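Local coordinates for glycosyl transferase family 8 (Streptococcus pneumoniae, PDB 5GVW), which transfers galactose from UDP-galactose to the terminal glucose of the already glycosylated serine-rich repeat protein PsrP, the third step in its O-glycosylation, at residues D106-V111 with I225-S230; Y127-R132 with Q188-E193; N282-W287 with I306-N311; F276-V281 with A342-L347. All coordinates share one frame; numbering follows the deposited sequence.

How the contacts relate
From the N terminus, the chain opens contact 1 at D106-V111 and soon afterwards contact 2 at Y127-R132. Contact 2 closes first, at Q188-E193, and contact 1 closes around it at I225-S230. Both lie in the glycosyltransferase region, their centres about 17 Å apart: contact 1 joins a short antiparallel pair of strands, distant in sequence, at the metal site, and contact 2 completes one margin of the mixed sheet. The second pair starts only after this. F276-V281 opens contact 4, N282-W287 runs straight on into contact 3, which closes at I306-N311, and A342-L347 closes contact 4 last. Contacts 3 and 4 share strand 278-283 and link it to its two neighbours in the C-terminal parallel sheet.

Contact 1 of 4, residues D106-V111 with I225-S230; sequences DSDLIV and ILHYIS. With MN (manganese (II) ion), chain E.
D106 OD2 is gripped by the bound manganese, 2.5 Å away, and H227 NE2 stands 3.2 Å from the same oxygen in a weak hydrogen bond. D108 reaches the metal with both carboxylate oxygens, OD1 at 2.6 Å and OD2 at 2.7 Å, so that the two acids of the DxD motif of GT-A glycosyltransferases chelate one ion. H227 extends its ring toward the metal, its CG anti to the backbone N (chi1 -177°). H227 NE2 lies 3.0 Å from the manganese, longer than the carboxylate bonds; the histidine is probably a metal ligand, a role in which NE2 would have to be unprotonated. The ring plane stands 71° from the D108 carboxylate, and I229 CG2 lies over one ring face. Second-shell partners R90 and Y104 hold D106 OD1. Behind the site, strands 109-111 and 225-227 run antiparallel: I110 and L226 exchange two backbone bonds, and Y228 N reaches D108 O at 2.9 Å. The edge of the Y228 ring meets I110 CG1 through CE2 at 3.7 Å, while its hydroxyl bonds to L243 O. Helix 17-30 packs on I110 and V111, and helix 244-251 covers I110 and Y228.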
loop_
_atom_site.group_PDB
_atom_site.type_symbol
_atom_site.label_atom_id
_atom_site.label_comp_id
_atom_site.label_asym_id
_atom_site.label_seq_id
_atom_site.Cartn_x
_atom_site.Cartn_y
_atom_site.Cartn_z
ATOM N N ASP A 106 -0.949 11.135 -14.086
ATOM C CA ASP A 106 0.033 10.698 -13.092
ATOM C C ASP A 106 -0.681 10.199 -11.850
ATOM O O ASP A 106 -1.834 10.602 -11.585
ATOM C CB ASP A 106 0.955 11.858 -12.719
ATOM C CG ASP A 106 2.277 11.844 -13.481
ATOM O OD1 ASP A 106 2.413 11.118 -14.482
ATOM O OD2 ASP A 106 3.187 12.588 -13.053
ATOM N N SER A 107 -0.010 9.304 -11.118
ATOM C CA SER A 107 -0.577 8.680 -9.897
ATOM C C SER A 107 -0.180 9.400 -8.581
ATOM O O SER A 107 -0.701 9.083 -7.503
ATOM C CB SER A 107 -0.232 7.189 -9.849
ATOM O OG SER A 107 1.130 6.965 -10.151
ATOM N N ASP A 108 0.708 10.393 -8.700
ATOM C CA ASP A 108 1.119 11.242 -7.583
ATOM C C ASP A 108 0.241 12.501 -7.476
ATOM O O ASP A 108 0.749 13.601 -7.434
ATOM C CB ASP A 108 2.624 11.584 -7.681
ATOM C CG ASP A 108 3.004 12.363 -8.953
ATOM O OD1 ASP A 108 2.664 12.015 -10.110
ATOM O OD2 ASP A 108 3.717 13.343 -8.777
ATOM N N LEU A 109 -1.083 12.318 -7.406
ATOM C CA LEU A 109 -2.026 13.430 -7.524
ATOM C C LEU A 109 -3.431 13.168 -7.000
ATOM O O LEU A 109 -3.874 12.020 -6.817
ATOM C CB LEU A 109 -2.110 13.910 -8.973
ATOM C CG LEU A 109 -2.747 13.095 -10.088
ATOM C CD1 LEU A 109 -4.265 13.089 -10.057
ATOM C CD2 LEU A 109 -2.310 13.685 -11.434
ATOM N N ILE A 110 -4.137 14.268 -6.790
ATOM C CA ILE A 110 -5.440 14.242 -6.195
ATOM C C ILE A 110 -6.418 15.047 -7.037
ATOM O O ILE A 110 -6.122 16.176 -7.417
ATOM C CB ILE A 110 -5.382 14.840 -4.780
ATOM C CG1 ILE A 110 -4.472 13.988 -3.887
ATOM C CG2 ILE A 110 -6.791 14.996 -4.168
ATOM C CD1 ILE A 110 -5.046 12.634 -3.488
ATOM N N VAL A 111 -7.578 14.465 -7.311
ATOM C CA VAL A 111 -8.678 15.173 -7.950
ATOM C C VAL A 111 -9.662 15.589 -6.873
ATOM O O VAL A 111 -10.082 14.768 -6.072
ATOM C CB VAL A 111 -9.403 14.292 -8.978
ATOM C CG1 VAL A 111 -10.552 15.049 -9.631
ATOM C CG2 VAL A 111 -8.419 13.817 -10.040
ATOM N N ILE A 225 -7.056 19.764 -9.692
ATOM C CA ILE A 225 -6.070 18.687 -9.730
ATOM C C ILE A 225 -4.767 19.105 -9.050
ATOM O O ILE A 225 -4.018 19.943 -9.566
ATOM C CB ILE A 225 -5.823 18.174 -11.167
ATOM C CG1 ILE A 225 -7.087 17.489 -11.702
ATOM C CG2 ILE A 225 -4.683 17.161 -11.211
ATOM C CD1 ILE A 225 -7.056 17.127 -13.179
ATOM N N LEU A 226 -4.501 18.503 -7.892
ATOM C CA LEU A 226 -3.269 18.735 -7.161
ATOM C C LEU A 226 -2.230 17.702 -7.578
ATOM O O LEU A 226 -2.499 16.519 -7.565
ATOM C CB LEU A 226 -3.538 18.668 -5.659
ATOM C CG LEU A 226 -4.338 19.848 -5.109
ATOM C CD1 LEU A 226 -4.907 19.516 -3.722
ATOM C CD2 LEU A 226 -3.455 21.101 -5.054
ATOM N N HIS A 227 -1.043 18.154 -7.938
ATOM C CA HIS A 227 -0.048 17.277 -8.491
ATOM C C HIS A 227 1.232 17.408 -7.671
ATOM O O HIS A 227 1.957 18.389 -7.781
ATOM C CB HIS A 227 0.192 17.608 -9.962
ATOM C CG HIS A 227 1.167 16.686 -10.627
ATOM N ND1 HIS A 227 1.823 17.001 -11.796
ATOM C CD2 HIS A 227 1.612 15.463 -10.266
ATOM C CE1 HIS A 227 2.608 15.998 -12.136
ATOM N NE2 HIS A 227 2.503 15.057 -11.218
ATOM N N TYR A 228 1.505 16.392 -6.862
ATOM C CA TYR A 228 2.585 16.419 -5.908
ATOM C C TYR A 228 3.910 16.017 -6.539
ATOM O O TYR A 228 4.472 14.983 -6.204
ATOM C CB TYR A 228 2.250 15.514 -4.733
ATOM C CG TYR A 228 1.060 15.972 -3.925
ATOM C CD1 TYR A 228 1.201 16.898 -2.904
ATOM C CD2 TYR A 228 -0.194 15.474 -4.172
ATOM C CE1 TYR A 228 0.117 17.308 -2.154
ATOM C CE2 TYR A 228 -1.282 15.876 -3.428
ATOM C CZ TYR A 228 -1.127 16.795 -2.429
ATOM O OH TYR A 228 -2.227 17.196 -1.705
ATOM N N ILE A 229 4.435 16.863 -7.417
ATOM C CA ILE A 229 5.724 16.576 -8.091
ATOM C C ILE A 229 6.886 16.652 -7.132
ATOM O O ILE A 229 6.772 17.268 -6.062
ATOM C CB ILE A 229 6.016 17.505 -9.309
ATOM C CG1 ILE A 229 6.430 18.931 -8.894
ATOM C CG2 ILE A 229 4.802 17.581 -10.229
ATOM C CD1 ILE A 229 6.975 19.781 -10.044
ATOM N N SER A 230 7.994 16.057 -7.581
ATOM C CA SER A 230 9.321 16.023 -6.911
ATOM C C SER A 230 9.469 14.913 -5.860
ATOM O O SER A 230 8.504 14.234 -5.534
ATOM C CB SER A 230 9.657 17.360 -6.264
ATOM O OG SER A 230 9.002 17.477 -5.018
HETATM MN MN MN E . 4.765 13.143 -11.238
HETATM O O HOH W 1 7.101 13.392 -12.096
#

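Contact 2 of 4, residues Y127-R132 with Q188-E193; sequences YLAAAR and QYSSLE
Y127 meets Q188 side by side, the amide plane perpendicular to the ring: Y127 CE2 lies 3.7 Å from Q188 NE2, which comes in at the ring edge. K152 and F185 also contact this ring, in a cation-pi interaction and a meeting of rings. Next, L128 sends CD1 to within 3.4 Å of Y189 CB, a tight apolar touch made because both side chains place CG between backbone N and carbonyl carbon (chi1 59° in each) and so run the same way. L128 O accepts S190 N at 3.2 Å, the start of a parallel strand pairing. At A129, CB faces S190 OG on one side and packs on L192 CG further along, at 4.1 Å. A130 is bonded to Q188-E193 through both its N and its O: the N donates to S190 O, while the O accepts L192 N at 2.9 Å, with the donor lying 61° above the carbonyl plane, and also a water that sits close to S191 OG. A131 ends the walk, its CB 4.0 Å from L192 CB. Strand 189-191 is thereby added at the margin of the mixed sheet, outermost within this chain, with strand 146-149 beyond strand 128-132. Chemically, the join rests on backbone bonds and largely apolar packing, with alanines against L192 at one end and L128 on Y189 at the other, and it buries S190 OG with no polar partner in the model.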
loop_
_atom_site.group_PDB
_atom_site.type_symbol
_atom_site.label_atom_id
_atom_site.label_comp_id
_atom_site.label_asym_id
_atom_site.label_seq_id
_atom_site.Cartn_x
_atom_site.Cartn_y
_atom_site.Cartn_z
ATOM N N TYR A 127 -2.744 17.682 -30.923
ATOM C CA TYR A 127 -2.454 16.306 -30.502
ATOM C C TYR A 127 -2.785 16.016 -29.012
ATOM O O TYR A 127 -3.157 14.893 -28.649
ATOM C CB TYR A 127 -0.977 15.994 -30.773
ATOM C CG TYR A 127 -0.687 15.677 -32.224
ATOM C CD1 TYR A 127 -0.870 14.386 -32.715
ATOM C CD2 TYR A 127 -0.218 16.645 -33.102
ATOM C CE1 TYR A 127 -0.603 14.058 -34.038
ATOM C CE2 TYR A 127 0.063 16.325 -34.437
ATOM C CZ TYR A 127 -0.143 15.020 -34.901
ATOM O OH TYR A 127 0.109 14.645 -36.207
ATOM N N LEU A 128 -2.619 17.032 -28.166
ATOM C CA LEU A 128 -2.955 16.969 -26.749
ATOM C C LEU A 128 -3.265 18.344 -26.228
ATOM O O LEU A 128 -3.014 19.329 -26.909
ATOM C CB LEU A 128 -1.794 16.379 -25.930
ATOM C CG LEU A 128 -0.431 17.085 -25.979
ATOM C CD1 LEU A 128 -0.254 18.088 -24.846
ATOM C CD2 LEU A 128 0.699 16.076 -25.898
ATOM N N ALA A 129 -3.822 18.383 -25.020
ATOM C CA ALA A 129 -3.843 19.574 -24.166
ATOM C C ALA A 129 -3.055 19.327 -22.876
ATOM O O ALA A 129 -3.211 18.286 -22.240
ATOM C CB ALA A 129 -5.270 19.957 -23.813
ATOM N N ALA A 130 -2.236 20.301 -22.480
ATOM C CA ALA A 130 -1.444 20.226 -21.231
ATOM C C ALA A 130 -1.277 21.592 -20.515
ATOM O O ALA A 130 -1.399 22.687 -21.121
ATOM C CB ALA A 130 -0.078 19.589 -21.508
ATOM N N ALA A 131 -1.011 21.515 -19.213
ATOM C CA ALA A 131 -0.680 22.699 -18.410
ATOM C C ALA A 131 0.828 22.985 -18.455
ATOM O O ALA A 131 1.638 22.113 -18.756
ATOM C CB ALA A 131 -1.134 22.504 -16.985
ATOM N N ARG A 132 1.199 24.221 -18.198
ATOM C CA ARG A 132 2.600 24.567 -18.243
ATOM C C ARG A 132 3.338 23.993 -17.043
ATOM O O ARG A 132 2.725 23.761 -15.997
ATOM C CB ARG A 132 2.750 26.065 -18.240
ATOM C CG ARG A 132 2.226 26.718 -16.980
ATOM C CD ARG A 132 2.245 28.206 -17.143
ATOM N NE ARG A 132 1.326 28.813 -16.200
ATOM C CZ ARG A 132 1.146 30.116 -16.061
ATOM N NH1 ARG A 132 1.840 30.973 -16.815
ATOM N NH2 ARG A 132 0.276 30.555 -15.155
ATOM N N GLN A 188 2.438 22.467 -30.688
ATOM C CA GLN A 188 1.323 21.691 -31.232
ATOM C C GLN A 188 0.369 21.110 -30.185
ATOM O O GLN A 188 -0.215 20.045 -30.392
ATOM C CB GLN A 188 1.857 20.604 -32.179
ATOM C CG GLN A 188 0.950 20.387 -33.392
ATOM C CD GLN A 188 1.655 19.792 -34.604
ATOM O OE1 GLN A 188 2.835 19.423 -34.548
ATOM N NE2 GLN A 188 0.922 19.697 -35.715
ATOM N N TYR A 189 0.165 21.851 -29.095
ATOM C CA TYR A 189 -0.806 21.488 -28.062
ATOM C C TYR A 189 -1.614 22.697 -27.620
ATOM O O TYR A 189 -1.090 23.796 -27.628
ATOM C CB TYR A 189 -0.090 20.873 -26.862
ATOM C CG TYR A 189 0.960 21.739 -26.189
ATOM C CD1 TYR A 189 0.661 22.470 -25.029
ATOM C CD2 TYR A 189 2.274 21.782 -26.673
ATOM C CE1 TYR A 189 1.631 23.250 -24.402
ATOM C CE2 TYR A 189 3.249 22.549 -26.053
ATOM C CZ TYR A 189 2.922 23.296 -24.929
ATOM O OH TYR A 189 3.891 24.055 -24.312
ATOM N N SER A 190 -2.885 22.501 -27.250
ATOM C CA SER A 190 -3.648 23.569 -26.592
ATOM C C SER A 190 -3.264 23.608 -25.107
ATOM O O SER A 190 -2.637 22.681 -24.597
ATOM C CB SER A 190 -5.173 23.452 -26.803
ATOM O OG SER A 190 -5.672 22.141 -26.646
ATOM N N SER A 191 -3.613 24.695 -24.428
ATOM C CA SER A 191 -3.227 24.872 -23.030
ATOM C C SER A 191 -4.343 24.554 -22.061
ATOM O O SER A 191 -5.526 24.769 -22.348
ATOM C CB SER A 191 -2.702 26.277 -22.748
ATOM O OG SER A 191 -1.286 26.267 -22.814
ATOM N N LEU A 192 -3.912 24.043 -20.907
ATOM C CA LEU A 192 -4.768 23.804 -19.768
ATOM C C LEU A 192 -4.436 24.872 -18.742
ATOM O O LEU A 192 -3.263 25.236 -18.594
ATOM C CB LEU A 192 -4.497 22.418 -19.172
ATOM C CG LEU A 192 -4.964 21.153 -19.887
ATOM C CD1 LEU A 192 -4.535 19.908 -19.126
ATOM C CD2 LEU A 192 -6.481 21.184 -20.006
ATOM N N GLU A 193 -5.466 25.362 -18.051
ATOM C CA GLU A 193 -5.284 26.270 -16.935
ATOM C C GLU A 193 -4.566 25.515 -15.828
ATOM O O GLU A 193 -4.723 24.311 -15.710
ATOM C CB GLU A 193 -6.614 26.757 -16.377
ATOM C CG GLU A 193 -7.507 27.513 -17.337
ATOM C CD GLU A 193 -8.957 27.145 -17.122
ATOM O OE1 GLU A 193 -9.438 27.335 -15.969
ATOM O OE2 GLU A 193 -9.589 26.635 -18.095
HETATM O O HOH W 2 0.256 25.013 -21.314
#

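Contact 3 of 4, residues N282-W287 with I306-N311; sequences NLTNSW and IVAYTN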
loop_
_atom_site.group_PDB
_atom_site.type_symbol
_atom_site.label_atom_id
_atom_site.label_comp_id
_atom_site.label_asym_id
_atom_site.label_seq_id
_atom_site.Cartn_x
_atom_site.Cartn_y
_atom_site.Cartn_z
ATOM N N ASN A 282 -3.705 -26.924 -16.795
ATOM C CA ASN A 282 -2.669 -27.444 -17.675
ATOM C C ASN A 282 -1.320 -27.281 -17.000
ATOM O O ASN A 282 -1.083 -26.288 -16.325
ATOM C CB ASN A 282 -2.656 -26.693 -19.020
ATOM C CG ASN A 282 -1.535 -27.165 -19.943
ATOM O OD1 ASN A 282 -0.548 -26.455 -20.163
ATOM N ND2 ASN A 282 -1.659 -28.399 -20.444
ATOM N N LEU A 283 -0.452 -28.269 -17.168
ATOM C CA LEU A 283 0.944 -28.114 -16.838
ATOM C C LEU A 283 1.708 -28.062 -18.158
ATOM O O LEU A 283 1.522 -28.910 -19.024
ATOM C CB LEU A 283 1.419 -29.282 -15.961
ATOM C CG LEU A 283 2.940 -29.476 -15.825
ATOM C CD1 LEU A 283 3.522 -28.453 -14.863
ATOM C CD2 LEU A 283 3.288 -30.880 -15.370
ATOM N N THR A 284 2.604 -27.095 -18.281
ATOM C CA THR A 284 3.322 -26.852 -19.508
ATOM C C THR A 284 4.808 -26.793 -19.243
ATOM O O THR A 284 5.235 -26.372 -18.164
ATOM C CB THR A 284 2.865 -25.517 -20.143
ATOM O OG1 THR A 284 3.420 -25.374 -21.460
ATOM C CG2 THR A 284 3.254 -24.301 -19.261
ATOM N N ASN A 285 5.579 -27.202 -20.242
ATOM C CA ASN A 285 7.017 -26.988 -20.292
ATOM C C ASN A 285 7.378 -26.172 -21.546
ATOM O O ASN A 285 8.532 -26.178 -22.011
ATOM C CB ASN A 285 7.753 -28.341 -20.276
ATOM C CG ASN A 285 9.247 -28.223 -19.946
ATOM O OD1 ASN A 285 10.101 -28.715 -20.690
ATOM N ND2 ASN A 285 9.565 -27.598 -18.818
ATOM N N SER A 286 6.402 -25.442 -22.086
ATOM C CA SER A 286 6.671 -24.542 -23.195
ATOM C C SER A 286 5.871 -23.269 -23.078
ATOM O O SER A 286 4.840 -23.206 -22.419
ATOM C CB SER A 286 6.406 -25.234 -24.555
ATOM O OG SER A 286 5.103 -24.999 -25.076
ATOM N N TRP A 287 6.345 -22.254 -23.770
ATOM C CA TRP A 287 5.594 -21.004 -23.952
ATOM C C TRP A 287 4.225 -21.140 -24.663
ATOM O O TRP A 287 3.315 -20.341 -24.428
ATOM C CB TRP A 287 6.491 -19.996 -24.688
ATOM C CG TRP A 287 6.782 -20.310 -26.140
ATOM C CD1 TRP A 287 7.885 -20.949 -26.642
ATOM C CD2 TRP A 287 5.958 -19.966 -27.273
ATOM N NE1 TRP A 287 7.786 -21.047 -28.019
ATOM C CE2 TRP A 287 6.620 -20.442 -28.430
ATOM C CE3 TRP A 287 4.725 -19.296 -27.417
ATOM C CZ2 TRP A 287 6.093 -20.271 -29.715
ATOM C CZ3 TRP A 287 4.196 -19.135 -28.688
ATOM C CH2 TRP A 287 4.882 -19.626 -29.823
ATOM N N ILE A 306 -2.804 -22.394 -15.247
ATOM C CA ILE A 306 -1.682 -22.793 -16.116
ATOM C C ILE A 306 -0.412 -22.803 -15.281
ATOM O O ILE A 306 -0.005 -21.772 -14.748
ATOM C CB ILE A 306 -1.509 -21.818 -17.307
ATOM C CG1 ILE A 306 -2.835 -21.643 -18.084
ATOM C CG2 ILE A 306 -0.366 -22.236 -18.232
ATOM C CD1 ILE A 306 -3.396 -22.874 -18.752
ATOM N N VAL A 307 0.228 -23.955 -15.195
ATOM C CA VAL A 307 1.230 -24.199 -14.187
ATOM C C VAL A 307 2.535 -24.550 -14.875
ATOM O O VAL A 307 2.541 -25.152 -15.928
ATOM C CB VAL A 307 0.763 -25.370 -13.297
ATOM C CG1 VAL A 307 1.794 -25.717 -12.231
ATOM C CG2 VAL A 307 -0.578 -25.038 -12.652
ATOM N N ALA A 308 3.642 -24.179 -14.273
ATOM C CA ALA A 308 4.945 -24.597 -14.751
ATOM C C ALA A 308 5.838 -24.777 -13.552
ATOM O O ALA A 308 5.492 -24.338 -12.445
ATOM C CB ALA A 308 5.536 -23.580 -15.710
ATOM N N TYR A 309 6.974 -25.433 -13.784
ATOM C CA TYR A 309 7.963 -25.697 -12.740
ATOM C C TYR A 309 9.163 -24.761 -12.809
ATOM O O TYR A 309 10.101 -24.911 -12.025
ATOM C CB TYR A 309 8.424 -27.163 -12.814
ATOM C CG TYR A 309 7.331 -28.209 -12.596
ATOM C CD1 TYR A 309 6.114 -27.888 -11.959
ATOM C CD2 TYR A 309 7.531 -29.541 -12.990
ATOM C CE1 TYR A 309 5.129 -28.846 -11.757
ATOM C CE2 TYR A 309 6.545 -30.504 -12.786
ATOM C CZ TYR A 309 5.343 -30.155 -12.161
ATOM O OH TYR A 309 4.348 -31.092 -11.915
ATOM N N THR A 310 9.113 -23.795 -13.725
ATOM C CA THR A 310 10.220 -22.885 -13.990
ATOM C C THR A 310 9.629 -21.511 -14.247
ATOM O O THR A 310 8.412 -21.330 -14.088
ATOM C CB THR A 310 10.997 -23.342 -15.235
ATOM O OG1 THR A 310 10.107 -23.430 -16.361
ATOM C CG2 THR A 310 11.660 -24.690 -14.984
ATOM N N ASN A 311 10.461 -20.539 -14.642
ATOM C CA ASN A 311 9.940 -19.248 -15.109
ATOM C C ASN A 311 9.086 -19.470 -16.348
ATOM O O ASN A 311 9.253 -20.451 -17.050
ATOM C CB ASN A 311 11.054 -18.243 -15.415
ATOM C CG ASN A 311 11.828 -17.803 -14.171
ATOM O OD1 ASN A 311 11.273 -17.669 -13.084
ATOM N ND2 ASN A 311 13.125 -17.565 -14.339
HETATM O O HOH W 3 7.667 -26.711 -16.375
#
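L283 and Y309 cross at about a right angle, and the leucine lies over one face of the tyrosine ring. L283 CD1 makes a CH-pi contact, 3.8 Å from the ring centroid of Y309 and 24° off the ring normal, displaced toward the rim; L283 CD2 leans instead over the phenolic end, 3.6 Å from Y309 OH. With CG anti to the backbone N (chi1 164°), the leucine stretches forward past V307 CG1 to reach this ring, whose hydroxyl has a weak bond to D357. On the other face of the sheet, N282 CB touches I306 CD1 at 3.9 Å, and the N282 amide turns away to bond L347 O. The backbone beneath is the parallel pairing of a beta-alpha-beta unit in which strand 278-283 leads through helix 292-298 into strand 302-307. V307 N donates to N282 O at 2.9 Å, and T284 N to V307 O at 3.1 Å. T284 CG2 also packs against V307 O. Where the strands part, one water bridges T284 O, N285 ND2 and Y309 N, its oxygen accepting from the last at 3.0 Å. T284 OG1 turns back to its own segment and donates to S286 O.

Contact 4 of 4, residues F276-V281 with A342-L347; sequences FKLQCV and ASDLYL
In the middle of the C-terminal parallel sheet, C280 and V281 of strand 278-281 pair with L345 and Y346 of strand 345-347. D344, just before the second strand, holds Q279 by both its N and its O: D344 OD2 accepts Q279 N at 3.1 Å with the lone pair lying away from the other carboxylate oxygen, while D344 N returns a bond to Q279 O at 2.9 Å. The same Q279 O also takes a weak bond from L345 N. L278 CD2 rests against this carboxylate, 3.4 Å from D344 OD2, and the Q279 amide leads off to H305. Strand 278-283 sits centrally between 302-307 and 345-348, the order of a Rossmann-like sheet, and this contact is the step at which the chain, having built one half of the sheet, returns to begin the other. Further along the strands V281 N bonds L345 O, and V281 O is doubly engaged: it accepts L347 N at 3.0 Å and hangs over one face of the Y346 ring, 3.3 Å above its plane, toward the rim. A chi1 of -171° swings the Y346 ring away from its own N, laying it along V281; its hydroxyl bonds L283 N. V281 CG1 also presses on S343 OG at 3.3 Å, an oxygen bonded to V340 O. On the other face C280 CB meets L347 CD1 at 3.6 Å, and C280 SG sits 4.1 Å from L345 CB, with V302 and I370 among the flanking strand residues.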
loop_
_atom_site.group_PDB
_atom_site.type_symbol
_atom_site.label_atom_id
_atom_site.label_comp_id
_atom_site.label_asym_id
_atom_site.label_seq_id
_atom_site.Cartn_x
_atom_site.Cartn_y
_atom_site.Cartn_z
ATOM N N PHE A 276 -17.532 -18.519 -11.510
ATOM C CA PHE A 276 -17.012 -19.593 -12.356
ATOM C C PHE A 276 -17.841 -20.870 -12.307
ATOM O O PHE A 276 -18.189 -21.346 -11.230
ATOM C CB PHE A 276 -15.559 -19.937 -11.972
ATOM C CG PHE A 276 -14.595 -18.787 -12.113
ATOM C CD1 PHE A 276 -14.388 -18.187 -13.347
ATOM C CD2 PHE A 276 -13.886 -18.317 -11.013
ATOM C CE1 PHE A 276 -13.505 -17.137 -13.486
ATOM C CE2 PHE A 276 -12.992 -17.270 -11.143
ATOM C CZ PHE A 276 -12.802 -16.678 -12.382
ATOM N N LYS A 277 -18.129 -21.427 -13.484
ATOM C CA LYS A 277 -18.907 -22.651 -13.602
ATOM C C LYS A 277 -18.030 -23.882 -13.817
ATOM O O LYS A 277 -18.556 -24.991 -13.927
ATOM C CB LYS A 277 -19.920 -22.525 -14.736
ATOM C CG LYS A 277 -20.982 -21.441 -14.536
ATOM C CD LYS A 277 -22.231 -21.724 -15.374
ATOM C CE LYS A 277 -23.134 -20.503 -15.535
ATOM N NZ LYS A 277 -22.740 -19.573 -16.645
ATOM N N LEU A 278 -16.718 -23.699 -13.925
ATOM C CA LEU A 278 -15.791 -24.786 -14.188
ATOM C C LEU A 278 -14.347 -24.407 -13.907
ATOM O O LEU A 278 -13.991 -23.277 -13.976
ATOM C CB LEU A 278 -15.913 -25.163 -15.655
ATOM C CG LEU A 278 -16.003 -26.567 -16.212
ATOM C CD1 LEU A 278 -14.688 -27.041 -16.766
ATOM C CD2 LEU A 278 -16.563 -27.587 -15.271
ATOM N N GLN A 279 -13.514 -25.382 -13.611
ATOM C CA GLN A 279 -12.105 -25.138 -13.319
ATOM C C GLN A 279 -11.214 -25.970 -14.218
ATOM O O GLN A 279 -11.288 -27.178 -14.166
ATOM C CB GLN A 279 -11.815 -25.503 -11.863
ATOM C CG GLN A 279 -12.632 -24.707 -10.840
ATOM C CD GLN A 279 -12.117 -23.306 -10.580
ATOM O OE1 GLN A 279 -10.919 -23.028 -10.723
ATOM N NE2 GLN A 279 -13.015 -22.418 -10.176
ATOM N N CYS A 280 -10.366 -25.342 -15.030
ATOM C CA CYS A 280 -9.501 -26.107 -15.949
ATOM C C CYS A 280 -8.052 -25.917 -15.631
ATOM O O CYS A 280 -7.673 -24.865 -15.144
ATOM C CB CYS A 280 -9.746 -25.726 -17.406
ATOM S SG CYS A 280 -11.440 -25.978 -17.992
ATOM N N VAL A 281 -7.247 -26.927 -15.929
ATOM C CA VAL A 281 -5.807 -26.921 -15.599
ATOM C C VAL A 281 -4.895 -27.497 -16.689
ATOM O O VAL A 281 -5.255 -28.439 -17.398
ATOM C CB VAL A 281 -5.535 -27.697 -14.284
ATOM C CG1 VAL A 281 -6.273 -29.023 -14.265
ATOM C CG2 VAL A 281 -4.041 -27.919 -14.055
ATOM N N ALA A 342 -8.702 -30.023 -7.118
ATOM C CA ALA A 342 -9.822 -29.061 -7.021
ATOM C C ALA A 342 -10.525 -28.759 -8.367
ATOM O O ALA A 342 -11.607 -28.176 -8.394
ATOM C CB ALA A 342 -9.350 -27.781 -6.349
ATOM N N SER A 343 -9.929 -29.200 -9.467
ATOM C CA SER A 343 -10.364 -28.834 -10.819
ATOM C C SER A 343 -11.264 -29.877 -11.505
ATOM O O SER A 343 -11.182 -31.055 -11.220
ATOM C CB SER A 343 -9.121 -28.588 -11.698
ATOM O OG SER A 343 -8.296 -29.746 -11.720
ATOM N N ASP A 344 -12.083 -29.408 -12.443
ATOM C CA ASP A 344 -13.012 -30.243 -13.200
ATOM C C ASP A 344 -12.455 -30.969 -14.435
ATOM O O ASP A 344 -12.809 -32.128 -14.651
ATOM C CB ASP A 344 -14.220 -29.400 -13.590
ATOM C CG ASP A 344 -14.959 -28.860 -12.364
ATOM O OD1 ASP A 344 -15.410 -29.702 -11.545
ATOM O OD2 ASP A 344 -15.095 -27.616 -12.226
ATOM N N LEU A 345 -11.586 -30.301 -15.208
ATOM C CA LEU A 345 -11.120 -30.756 -16.548
ATOM C C LEU A 345 -9.633 -30.479 -16.754
ATOM O O LEU A 345 -9.171 -29.407 -16.410
ATOM C CB LEU A 345 -11.876 -29.991 -17.633
ATOM C CG LEU A 345 -12.330 -30.611 -18.960
ATOM C CD1 LEU A 345 -12.827 -29.496 -19.881
ATOM C CD2 LEU A 345 -11.270 -31.464 -19.633
ATOM N N TYR A 346 -8.880 -31.428 -17.294
ATOM C CA TYR A 346 -7.494 -31.156 -17.672
ATOM C C TYR A 346 -7.461 -30.834 -19.170
ATOM O O TYR A 346 -7.979 -31.607 -19.971
ATOM C CB TYR A 346 -6.591 -32.333 -17.355
ATOM C CG TYR A 346 -5.128 -32.009 -17.534
ATOM C CD1 TYR A 346 -4.499 -32.223 -18.746
ATOM C CD2 TYR A 346 -4.383 -31.444 -16.502
ATOM C CE1 TYR A 346 -3.168 -31.907 -18.915
ATOM C CE2 TYR A 346 -3.052 -31.116 -16.677
ATOM C CZ TYR A 346 -2.446 -31.343 -17.876
ATOM O OH TYR A 346 -1.106 -31.023 -18.088
ATOM N N LEU A 347 -6.887 -29.682 -19.545
ATOM C CA LEU A 347 -6.763 -29.306 -20.947
ATOM C C LEU A 347 -5.334 -29.589 -21.338
ATOM O O LEU A 347 -4.434 -28.921 -20.895
ATOM C CB LEU A 347 -7.099 -27.832 -21.124
ATOM C CG LEU A 347 -8.476 -27.408 -20.606
ATOM C CD1 LEU A 347 -8.650 -25.912 -20.806
ATOM C CD2 LEU A 347 -9.627 -28.129 -21.288
#